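Acidocalcisomal pyrophosphatase (Trypanosoma cruzi, PDB 5CUV) probably hydrolyses inorganic pyrophosphate to phosphate, with magnesium as its cofactor. Local coordinates at residues S34-G39 / K77-R82; L92-E97 / D127-F132. One frame throughout, in Å; residues are numbered along the deposited sequence.

Contact 1: S34-G39 / K77-R82; sequences SYIGTG and KRVMAR
One hydrogen bond carries the polar part of this contact. Arg-82 NH2 donates to the backbone carbonyl Ile-36 O, with NH2 and O 2.8 Å apart. The bond is moderately bent, 145° at the hydrogen. It uses a lone pair of the carbonyl, in the carbonyl plane, and the oxygen lies close to the plane of the guanidinium, at its edge. Two features of the Arg-82 side chain bring NH2 there. CG stands anti to the carbonyl carbon, and the chain, extended at chi2, bends at chi3 (-58°). Glu-60 OE2 forms a salt bridge with the same NH2 and accepts a bond from Ile-36 N, so one carboxylate oxygen ties arginine and loop together.

The remaining touches are van der Waals. Ile-36 crosses the arginine at about a right angle, and its CB lies 3.5 Å from Arg-82 NH2. Its CG2 branch, anti to the backbone N, turns to the helix and meets Val-79 CG1 at 4.3 Å. Val-79 and Arg-82 are three positions apart, so they present the same side of the helix to the loop. Tyr-35 adds its CB, which approaches Arg-82 NH2 obliquely at 4.2 Å. Further along, the methyl CG2 of Thr-38 rests 3.7 Å from Arg-82 O.

The segment 34-39 is an irregular N-terminal run laid against helix 73-87. Helix 60-66 supplies Glu-60 and also Val-64, which packs on Ile-36; Thr-38 goes on to touch Met-83 and Ala-86 of helix 73-87. Gly-256 of the second subunit packs on Ile-36 and Val-79, so the contact lies at a subunit interface.

Contact 2: L92-E97 / D127-F132; sequences LGYLEE and DGHITF
Leu-95 and Ile-130 form an antiparallel hydrogen-bonded pair, Leu-95 N lying 2.9 Å from Ile-130 O and Ile-130 N 2.8 Å from Leu-95 O, and Glu-96 with His-129 forms the adjoining non-hydrogen-bonded pair.

Tyr-94 and His-129 lie side by side and point the same way. Their rings form an offset stack, centroids 3.9 Å apart and planes 14° from parallel. Tyr-94 CE1 sits over the centre of the imidazole, while His-129 ND1 lies over the tyrosine face toward its rim. His-129 CB adds a CH-pi contact to the same ring.

Along the chain come helix 73-87, strand 95-96, helix 97-106, helix 113-123, strand 129-130 and helix 132-141. Two helix-loop-helix units joined through a short two-stranded sheet are the arrangement of a paired EF-hand.

Glu-97 crosses Ile-130 at about a right angle, its CG against Ile-130 CD1. Gly-128 O receives a weak bond from Glu-97 N and a C-H contact from Glu-96 CA. On the face shared by Leu-95 and Ile-130, both side chains reach Ile-100 of helix 97-106.

The two contacts follow one another along the chain: contact 1 closes at 82, and contact 2 opens at 92. Their centres are about 19 Å apart. Helix 73-87 links them, carrying one side of contact 1 and leading into the loop that ends in strand 95-96. They also touch directly. Phe-132 packs on Ala-81, with Phe-132 CE2 3.4 Å from Ala-81 CB. The irregular N-terminal run, helix 73-87 and the paired loops are thus joined in series by contact. The centres of contacts 1 and 2 lie about 41 and 53 Å from the centre of the chain, away from the magnesium and malate sites. Contact 1 also meets the second subunit; contact 2 meets no other chain of the assembly.

Contact 1: S34-G39 / K77-R82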
ATOM      1  N   SER A  34       5.376  39.524   3.235  1.00 58.35           N
ATOM      2  CA  SER A  34       5.983  40.839   3.209  1.00 55.14           C
ATOM      3  C   SER A  34       5.774  41.451   4.582  1.00 52.58           C
ATOM      4  O   SER A  34       6.561  41.240   5.497  1.00 52.02           O
ATOM      5  CB  SER A  34       5.388  41.722   2.134  1.00 55.67           C
ATOM      6  OG  SER A  34       6.255  42.832   1.971  1.00 57.34           O
ATOM      7  N   TYR A  35       4.691  42.177   4.746  1.00 50.24           N
ATOM      8  CA  TYR A  35       4.430  42.791   6.029  1.00 48.12           C
ATOM      9  C   TYR A  35       3.058  42.463   6.560  1.00 43.94           C
ATOM     10  O   TYR A  35       2.185  42.101   5.821  1.00 43.11           O
ATOM     11  CB  TYR A  35       4.622  44.293   5.912  1.00 52.31           C
ATOM     12  CG  TYR A  35       4.102  44.852   4.618  1.00 56.71           C
ATOM     13  CD1 TYR A  35       2.733  44.765   4.302  1.00 58.93           C
ATOM     14  CD2 TYR A  35       4.957  45.509   3.721  1.00 58.43           C
ATOM     15  CE1 TYR A  35       2.215  45.331   3.121  1.00 60.47           C
ATOM     16  CE2 TYR A  35       4.451  46.086   2.528  1.00 60.03           C
ATOM     17  CZ  TYR A  35       3.075  45.996   2.242  1.00 61.01           C
ATOM     18  OH  TYR A  35       2.540  46.618   1.119  1.00 62.45           O
ATOM     19  N   ILE A  36       2.897  42.576   7.862  1.00 40.79           N
ATOM     20  CA  ILE A  36       1.646  42.291   8.531  1.00 37.88           C
ATOM     21  C   ILE A  36       0.529  43.129   7.922  1.00 38.17           C
ATOM     22  O   ILE A  36       0.596  44.339   7.904  1.00 38.36           O
ATOM     23  CB  ILE A  36       1.732  42.621  10.039  1.00 34.90           C
ATOM     24  CG1 ILE A  36       3.107  42.254  10.599  1.00 34.16           C
ATOM     25  CG2 ILE A  36       0.670  41.925  10.775  1.00 31.94           C
ATOM     26  CD1 ILE A  36       3.619  40.911  10.192  1.00 33.41           C
ATOM     27  N   GLY A  37      -0.509  42.489   7.420  1.00 38.68           N
ATOM     28  CA  GLY A  37      -1.579  43.252   6.831  1.00 40.06           C
ATOM     29  C   GLY A  37      -2.701  43.400   7.833  1.00 41.54           C
ATOM     30  O   GLY A  37      -2.711  42.734   8.876  1.00 40.83           O
ATOM     31  N   THR A  38      -3.644  44.284   7.499  1.00 42.89           N
ATOM     32  CA  THR A  38      -4.822  44.576   8.301  1.00 43.08           C
ATOM     33  C   THR A  38      -5.973  43.690   7.880  1.00 44.16           C
ATOM     34  O   THR A  38      -6.877  43.463   8.661  1.00 44.79           O
ATOM     35  CB  THR A  38      -5.307  46.025   8.096  1.00 42.68           C
ATOM     36  OG1 THR A  38      -5.772  46.176   6.740  1.00 43.47           O
ATOM     37  CG2 THR A  38      -4.179  47.028   8.375  1.00 41.44           C
ATOM     38  N   GLY A  39      -5.961  43.210   6.646  1.00 45.44           N
ATOM     39  CA  GLY A  39      -7.065  42.386   6.190  1.00 49.49           C
ATOM     40  C   GLY A  39      -8.211  43.150   5.520  1.00 52.28           C
ATOM     41  O   GLY A  39      -9.283  42.593   5.299  1.00 52.27           O
ATOM     42  N   LYS A  77       2.411  48.357  18.777  1.00 46.08           N
ATOM     43  CA  LYS A  77       1.896  49.701  18.580  1.00 46.01           C
ATOM     44  C   LYS A  77       1.956  50.101  17.130  1.00 46.53           C
ATOM     45  O   LYS A  77       0.959  50.542  16.543  1.00 46.33           O
ATOM     46  CB  LYS A  77       2.734  50.698  19.360  1.00 46.18           C
ATOM     47  CG  LYS A  77       2.311  52.154  19.276  1.00 45.80           C
ATOM     48  CD  LYS A  77       2.388  52.740  20.686  1.00 47.43           C
ATOM     49  CE  LYS A  77       2.120  54.241  20.769  1.00 47.67           C
ATOM     50  NZ  LYS A  77       3.203  55.054  20.154  1.00 46.89           N
ATOM     51  N   ARG A  78       3.127  49.958  16.536  1.00 47.53           N
ATOM     52  CA  ARG A  78       3.264  50.380  15.165  1.00 49.07           C
ATOM     53  C   ARG A  78       2.360  49.561  14.244  1.00 48.84           C
ATOM     54  O   ARG A  78       1.978  50.009  13.156  1.00 49.46           O
ATOM     55  CB  ARG A  78       4.733  50.327  14.736  1.00 50.76           C
ATOM     56  CG  ARG A  78       4.978  51.124  13.460  1.00 55.74           C
ATOM     57  CD  ARG A  78       6.429  51.044  12.939  1.00 60.79           C
ATOM     58  NE  ARG A  78       7.373  52.031  13.500  1.00 64.09           N
ATOM     59  CZ  ARG A  78       7.862  52.017  14.743  1.00 66.52           C
ATOM     60  NH1 ARG A  78       7.504  51.064  15.622  1.00 67.74           N
ATOM     61  NH2 ARG A  78       8.747  52.948  15.099  1.00 67.09           N
ATOM     62  N   VAL A  79       1.991  48.366  14.687  1.00 48.64           N
ATOM     63  CA  VAL A  79       1.110  47.531  13.879  1.00 47.75           C
ATOM     64  C   VAL A  79      -0.344  47.942  14.038  1.00 48.01           C
ATOM     65  O   VAL A  79      -1.065  48.089  13.062  1.00 47.15           O
ATOM     66  CB  VAL A  79       1.234  46.075  14.264  1.00 46.58           C
ATOM     67  CG1 VAL A  79       0.194  45.259  13.512  1.00 45.44           C
ATOM     68  CG2 VAL A  79       2.645  45.602  13.960  1.00 46.17           C
HETATM   69  N   MSE A  80      -0.759  48.102  15.286  1.00 48.80           N
HETATM   70  CA  MSE A  80      -2.109  48.488  15.622  1.00 50.64           C
HETATM   71  C   MSE A  80      -2.367  49.879  15.022  1.00 49.37           C
HETATM   72  O   MSE A  80      -3.459  50.179  14.569  1.00 48.40           O
HETATM   73  CB  MSE A  80      -2.297  48.521  17.138  1.00 56.04           C
HETATM   74  CG  MSE A  80      -2.186  47.155  17.796  1.00 62.57           C
HETATM   75 SE   MSE A  80      -3.471  45.871  17.180  1.00 75.64          SE
HETATM   76  CE  MSE A  80      -5.075  46.720  17.892  1.00 67.28           C
ATOM     77  N   ALA A  81      -1.349  50.726  14.993  1.00 48.76           N
ATOM     78  CA  ALA A  81      -1.485  52.056  14.389  1.00 47.56           C
ATOM     79  C   ALA A  81      -1.829  51.926  12.895  1.00 46.35           C
ATOM     80  O   ALA A  81      -2.657  52.670  12.374  1.00 46.59           O
ATOM     81  CB  ALA A  81      -0.180  52.839  14.556  1.00 47.27           C
ATOM     82  N   ARG A  82      -1.197  50.984  12.206  1.00 45.35           N
ATOM     83  CA  ARG A  82      -1.500  50.775  10.789  1.00 45.47           C
ATOM     84  C   ARG A  82      -2.895  50.219  10.682  1.00 45.73           C
ATOM     85  O   ARG A  82      -3.548  50.421   9.697  1.00 46.18           O
ATOM     86  CB  ARG A  82      -0.521  49.802  10.094  1.00 44.40           C
ATOM     87  CG  ARG A  82       0.981  50.156  10.232  1.00 44.97           C
ATOM     88  CD  ARG A  82       1.799  49.543   9.116  1.00 46.07           C
ATOM     89  NE  ARG A  82       1.689  48.080   9.052  1.00 46.02           N
ATOM     90  CZ  ARG A  82       2.727  47.262   9.205  1.00 46.28           C
ATOM     91  NH1 ARG A  82       3.943  47.753   9.421  1.00 46.54           N
ATOM     92  NH2 ARG A  82       2.566  45.952   9.160  1.00 46.24           N
TER

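Contact 2: L92-E97 / D127-F132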
ATOM      1  N   LEU A  92      -8.907  61.042   8.531  1.00 62.79           N
ATOM      2  CA  LEU A  92      -9.109  62.301   9.254  1.00 61.33           C
ATOM      3  C   LEU A  92      -8.307  62.452  10.541  1.00 60.43           C
ATOM      4  O   LEU A  92      -8.406  63.484  11.196  1.00 60.59           O
ATOM      5  CB  LEU A  92     -10.587  62.482   9.590  1.00 61.53           C
ATOM      6  CG  LEU A  92     -11.531  62.375   8.386  1.00 61.98           C
ATOM      7  CD1 LEU A  92     -12.893  61.897   8.852  1.00 61.28           C
ATOM      8  CD2 LEU A  92     -11.599  63.719   7.646  1.00 62.08           C
ATOM      9  N   GLY A  93      -7.537  61.428  10.919  1.00 59.21           N
ATOM     10  CA  GLY A  93      -6.715  61.503  12.132  1.00 56.04           C
ATOM     11  C   GLY A  93      -7.307  60.977  13.439  1.00 53.81           C
ATOM     12  O   GLY A  93      -6.666  61.049  14.496  1.00 54.36           O
ATOM     13  N   TYR A  94      -8.516  60.440  13.386  1.00 51.36           N
ATOM     14  CA  TYR A  94      -9.159  59.942  14.590  1.00 49.82           C
ATOM     15  C   TYR A  94     -10.330  59.165  14.050  1.00 48.40           C
ATOM     16  O   TYR A  94     -10.560  59.201  12.845  1.00 47.88           O
ATOM     17  CB  TYR A  94      -9.654  61.124  15.446  1.00 51.45           C
ATOM     18  CG  TYR A  94     -10.789  61.925  14.791  1.00 52.26           C
ATOM     19  CD1 TYR A  94     -12.086  61.407  14.739  1.00 52.52           C
ATOM     20  CD2 TYR A  94     -10.532  63.103  14.086  1.00 52.48           C
ATOM     21  CE1 TYR A  94     -13.073  62.011  13.997  1.00 52.89           C
ATOM     22  CE2 TYR A  94     -11.523  63.715  13.337  1.00 53.19           C
ATOM     23  CZ  TYR A  94     -12.793  63.157  13.291  1.00 53.74           C
ATOM     24  OH  TYR A  94     -13.788  63.708  12.497  1.00 55.08           O
ATOM     25  N   LEU A  95     -11.062  58.477  14.930  1.00 47.30           N
ATOM     26  CA  LEU A  95     -12.248  57.701  14.537  1.00 46.92           C
ATOM     27  C   LEU A  95     -13.466  57.879  15.458  1.00 47.94           C
ATOM     28  O   LEU A  95     -13.315  58.117  16.660  1.00 47.67           O
ATOM     29  CB  LEU A  95     -11.924  56.211  14.511  1.00 45.67           C
ATOM     30  CG  LEU A  95     -11.130  55.641  13.361  1.00 44.15           C
ATOM     31  CD1 LEU A  95     -10.768  54.237  13.725  1.00 42.86           C
ATOM     32  CD2 LEU A  95     -11.932  55.718  12.084  1.00 42.84           C
ATOM     33  N   GLU A  96     -14.666  57.739  14.899  1.00 48.69           N
ATOM     34  CA  GLU A  96     -15.868  57.835  15.713  1.00 49.81           C
ATOM     35  C   GLU A  96     -15.936  56.566  16.565  1.00 49.50           C
ATOM     36  O   GLU A  96     -15.509  55.507  16.143  1.00 48.67           O
ATOM     37  CB  GLU A  96     -17.122  57.972  14.834  1.00 51.73           C
ATOM     38  CG  GLU A  96     -17.015  59.135  13.793  1.00 54.79           C
ATOM     39  CD  GLU A  96     -18.305  59.406  12.972  1.00 56.57           C
ATOM     40  OE1 GLU A  96     -19.279  58.587  13.021  1.00 57.14           O
ATOM     41  OE2 GLU A  96     -18.322  60.455  12.262  1.00 56.45           O
ATOM     42  N   GLU A  97     -16.473  56.686  17.773  1.00 49.47           N
ATOM     43  CA  GLU A  97     -16.569  55.571  18.686  1.00 49.11           C
ATOM     44  C   GLU A  97     -17.324  54.359  18.164  1.00 49.17           C
ATOM     45  O   GLU A  97     -17.324  53.312  18.802  1.00 49.88           O
ATOM     46  CB  GLU A  97     -17.215  56.039  19.987  1.00 50.32           C
ATOM     47  CG  GLU A  97     -16.459  57.177  20.705  1.00 52.41           C
ATOM     48  CD  GLU A  97     -17.242  57.738  21.911  1.00 53.40           C
ATOM     49  OE1 GLU A  97     -16.607  58.304  22.851  1.00 52.46           O
ATOM     50  OE2 GLU A  97     -18.496  57.615  21.900  1.00 53.22           O
ATOM     51  N   ASP A 127     -16.783  64.687  22.205  1.00 49.21           N
ATOM     52  CA  ASP A 127     -17.244  64.792  20.818  1.00 49.32           C
ATOM     53  C   ASP A 127     -17.275  63.418  20.090  1.00 49.32           C
ATOM     54  O   ASP A 127     -17.759  63.299  18.950  1.00 47.74           O
ATOM     55  CB  ASP A 127     -16.376  65.811  20.056  1.00 50.04           C
ATOM     56  CG  ASP A 127     -14.991  65.287  19.734  1.00 51.27           C
ATOM     57  OD1 ASP A 127     -14.385  64.666  20.635  1.00 52.47           O
ATOM     58  OD2 ASP A 127     -14.508  65.510  18.598  1.00 50.94           O
ATOM     59  N   GLY A 128     -16.765  62.383  20.774  1.00 49.47           N
ATOM     60  CA  GLY A 128     -16.767  61.020  20.238  1.00 49.40           C
ATOM     61  C   GLY A 128     -15.687  60.751  19.209  1.00 49.08           C
ATOM     62  O   GLY A 128     -15.709  59.752  18.490  1.00 48.25           O
ATOM     63  N   HIS A 129     -14.742  61.669  19.155  1.00 48.55           N
ATOM     64  CA  HIS A 129     -13.649  61.578  18.236  1.00 49.46           C
ATOM     65  C   HIS A 129     -12.498  60.936  19.003  1.00 49.28           C
ATOM     66  O   HIS A 129     -11.970  61.511  19.963  1.00 49.78           O
ATOM     67  CB  HIS A 129     -13.301  62.996  17.732  1.00 50.76           C
ATOM     68  CG  HIS A 129     -14.264  63.536  16.710  1.00 51.55           C
ATOM     69  ND1 HIS A 129     -13.938  64.573  15.854  1.00 52.05           N
ATOM     70  CD2 HIS A 129     -15.506  63.132  16.351  1.00 51.39           C
ATOM     71  CE1 HIS A 129     -14.933  64.775  15.008  1.00 51.36           C
ATOM     72  NE2 HIS A 129     -15.896  63.911  15.287  1.00 52.04           N
ATOM     73  N   ILE A 130     -12.101  59.735  18.591  1.00 48.94           N
ATOM     74  CA  ILE A 130     -11.027  59.042  19.301  1.00 46.67           C
ATOM     75  C   ILE A 130      -9.718  58.928  18.554  1.00 45.75           C
ATOM     76  O   ILE A 130      -9.638  58.361  17.468  1.00 45.13           O
ATOM     77  CB  ILE A 130     -11.482  57.675  19.719  1.00 46.57           C
ATOM     78  CG1 ILE A 130     -12.845  57.783  20.397  1.00 47.39           C
ATOM     79  CG2 ILE A 130     -10.492  57.089  20.676  1.00 46.21           C
ATOM     80  CD1 ILE A 130     -13.305  56.492  21.018  1.00 49.29           C
ATOM     81  N   THR A 131      -8.685  59.499  19.150  1.00 45.16           N
ATOM     82  CA  THR A 131      -7.369  59.486  18.551  1.00 44.74           C
ATOM     83  C   THR A 131      -6.718  58.117  18.766  1.00 44.47           C
ATOM     84  O   THR A 131      -7.119  57.351  19.651  1.00 43.69           O
ATOM     85  CB  THR A 131      -6.475  60.571  19.182  1.00 44.04           C
ATOM     86  OG1 THR A 131      -5.304  60.738  18.388  1.00 45.29           O
ATOM     87  CG2 THR A 131      -6.028  60.159  20.556  1.00 43.77           C
ATOM     88  N   PHE A 132      -5.724  57.813  17.942  1.00 44.82           N
ATOM     89  CA  PHE A 132      -5.002  56.566  18.071  1.00 44.86           C
ATOM     90  C   PHE A 132      -4.367  56.520  19.461  1.00 45.65           C
ATOM     91  O   PHE A 132      -4.639  55.591  20.250  1.00 46.59           O
ATOM     92  CB  PHE A 132      -3.922  56.435  16.987  1.00 44.03           C
ATOM     93  CG  PHE A 132      -3.131  55.175  17.092  1.00 43.85           C
ATOM     94  CD1 PHE A 132      -3.774  53.949  17.184  1.00 44.12           C
ATOM     95  CD2 PHE A 132      -1.765  55.214  17.294  1.00 44.29           C
ATOM     96  CE1 PHE A 132      -3.070  52.789  17.505  1.00 43.68           C
ATOM     97  CE2 PHE A 132      -1.064  54.061  17.615  1.00 43.11           C
ATOM     98  CZ  PHE A 132      -1.724  52.853  17.724  1.00 43.57           C
TER